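Local coordinates for uncharacterized protein (Bacteroides ovatus, PDB 4ID2) that is of unknown function but belongs to the DUF4738 family and adopts a fold resembling a beta barrel, at residues T31-T36 with L48-P53. Sequence-based numbering, arbitrary orientation.
Sequences TSKSET and LVSRTP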
loop_
_atom_site.group_PDB
_atom_site.type_symbol
_atom_site.label_atom_id
_atom_site.label_comp_id
_atom_site.label_asym_id
_atom_site.label_seq_id
_atom_site.Cartn_x
_atom_site.Cartn_y
_atom_site.Cartn_z
ATOM N N THR A 31 11.190 -0.793 26.836
ATOM C CA THR A 31 9.834 -0.497 27.301
ATOM C C THR A 31 9.397 0.905 26.848
ATOM O O THR A 31 9.888 1.888 27.410
ATOM C CB THR A 31 9.758 -0.582 28.833
ATOM O OG1 THR A 31 10.710 0.322 29.390
ATOM C CG2 THR A 31 10.005 -1.985 29.361
ATOM N N SER A 32 8.489 1.014 25.856
ATOM C CA SER A 32 7.971 2.322 25.420
ATOM C C SER A 32 6.682 2.619 26.160
ATOM O O SER A 32 5.922 1.703 26.466
ATOM C CB SER A 32 7.744 2.373 23.911
ATOM O OG SER A 32 6.983 1.265 23.472
ATOM N N LYS A 33 6.432 3.897 26.441
ATOM C CA LYS A 33 5.255 4.334 27.183
ATOM C C LYS A 33 4.845 5.742 26.735
ATOM O O LYS A 33 5.718 6.551 26.430
ATOM C CB LYS A 33 5.608 4.316 28.676
ATOM C CG LYS A 33 4.486 4.605 29.655
ATOM C CD LYS A 33 5.020 4.423 31.080
ATOM C CE LYS A 33 4.107 4.933 32.172
ATOM N NZ LYS A 33 3.101 3.920 32.593
ATOM N N SER A 34 3.537 6.032 26.683
ATOM C CA SER A 34 3.065 7.381 26.353
ATOM C C SER A 34 1.646 7.597 26.855
ATOM O O SER A 34 0.871 6.650 26.963
ATOM C CB SER A 34 3.148 7.673 24.857
ATOM O OG SER A 34 2.347 6.791 24.096
ATOM N N GLU A 35 1.348 8.848 27.208
ATOM C CA GLU A 35 0.063 9.298 27.740
ATOM C C GLU A 35 -0.476 10.349 26.772
ATOM O O GLU A 35 0.247 11.289 26.462
ATOM C CB GLU A 35 0.264 9.853 29.178
ATOM C CG GLU A 35 -0.817 10.775 29.732
ATOM C CD GLU A 35 -2.152 10.168 30.116
ATOM O OE1 GLU A 35 -2.406 8.993 29.769
ATOM O OE2 GLU A 35 -2.953 10.879 30.765
ATOM N N THR A 36 -1.720 10.190 26.290
ATOM C CA THR A 36 -2.332 11.121 25.341
ATOM C C THR A 36 -3.654 11.653 25.873
ATOM O O THR A 36 -4.499 10.873 26.306
ATOM C CB THR A 36 -2.552 10.445 23.977
ATOM O OG1 THR A 36 -1.330 9.846 23.561
ATOM C CG2 THR A 36 -3.009 11.425 22.906
ATOM N N LEU A 48 -3.437 6.008 28.293
ATOM C CA LEU A 48 -2.094 5.569 28.666
ATOM C C LEU A 48 -1.809 4.264 27.944
ATOM O O LEU A 48 -2.625 3.341 28.034
ATOM C CB LEU A 48 -1.985 5.396 30.192
ATOM C CG LEU A 48 -0.630 4.892 30.726
ATOM C CD1 LEU A 48 0.471 5.930 30.533
ATOM C CD2 LEU A 48 -0.733 4.505 32.197
ATOM N N VAL A 49 -0.675 4.191 27.221
ATOM C CA VAL A 49 -0.268 2.983 26.509
ATOM C C VAL A 49 1.117 2.586 27.002
ATOM O O VAL A 49 1.995 3.435 27.079
ATOM C CB VAL A 49 -0.305 3.144 24.974
ATOM C CG1 VAL A 49 0.050 1.828 24.301
ATOM C CG2 VAL A 49 -1.683 3.595 24.512
ATOM N N SER A 50 1.301 1.304 27.370
ATOM C CA SER A 50 2.574 0.803 27.889
ATOM C C SER A 50 2.974 -0.476 27.205
ATOM O O SER A 50 2.273 -1.474 27.350
ATOM C CB SER A 50 2.474 0.542 29.392
ATOM O OG SER A 50 2.119 1.714 30.103
ATOM N N ARG A 51 4.113 -0.467 26.485
ATOM C CA ARG A 51 4.639 -1.667 25.850
ATOM C C ARG A 51 5.737 -2.237 26.718
ATOM O O ARG A 51 6.610 -1.497 27.163
ATOM C CB ARG A 51 5.182 -1.366 24.460
ATOM C CG ARG A 51 5.525 -2.613 23.647
ATOM C CD ARG A 51 6.227 -2.219 22.374
ATOM N NE ARG A 51 7.611 -1.837 22.647
ATOM C CZ ARG A 51 8.388 -1.120 21.839
ATOM N NH1 ARG A 51 9.624 -0.814 22.201
ATOM N NH2 ARG A 51 7.935 -0.703 20.659
ATOM N N THR A 52 5.681 -3.538 26.990
ATOM C CA THR A 52 6.716 -4.218 27.752
ATOM C C THR A 52 6.953 -5.577 27.132
ATOM O O THR A 52 6.027 -6.141 26.533
ATOM C CB THR A 52 6.342 -4.358 29.243
ATOM O OG1 THR A 52 5.135 -5.115 29.353
ATOM C CG2 THR A 52 6.202 -3.010 29.952
ATOM N N PRO A 53 8.169 -6.139 27.261
ATOM C CA PRO A 53 8.382 -7.501 26.761
ATOM C C PRO A 53 7.548 -8.489 27.568
ATOM O O PRO A 53 7.415 -8.327 28.786
ATOM C CB PRO A 53 9.891 -7.738 26.950
ATOM C CG PRO A 53 10.465 -6.446 27.389
ATOM C CD PRO A 53 9.366 -5.625 27.952
#
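Residues 31-36 and 48-53 pair along the two arms of an antiparallel beta hairpin; the axes of strands 33-36 and 48-53 come within 4.9 Å. Backbone hydrogen bonds carry the pairing. S34 and V49 form a hydrogen-bonded pair: S34 N donates to V49 O at 3.0 Å, and V49 N donates to S34 O at 2.9 Å. A third bond, from R51 N to S32 O (2.8 Å), prolongs the ladder just ahead of strand 33-40. All three lie nearly along the acceptor C=O axis. K33-S50 and E35-L48 are the non-hydrogen-bonded pairs.

Among polar side chains, S32 and R51 meet most closely. S32 OG sits over the centre of one guanidinium face, 3.2 Å from R51 CZ. R51 leaves the backbone extended and bends at chi3 (75°), which lays the plane beneath this hydroxyl. Its NH1 and NH2 bond to the carbonyls of Q30 and E109. An alanine here would remove the guanidinium and would probably loosen the tie between this hairpin and strand 107-116.

On the sheet face that carries K33, S50, E35 and L48, K33 runs extended until chi4 (86°), and NZ makes a weak 3.5 Å hydrogen bond to S50 OG. The K33 tip crosses L48 obliquely, with NZ 3.9 Å from L48 CD1.

The apolar contact is looser: T31 CG2 touches T52 CG2 and P53 CD.

Strand 43-53 is also bonded to strand 67-79, where V49 packs on I73 and L75. Beyond S34, E35 and T36, an antiparallel strand of the second subunit continues the sheet across the interface.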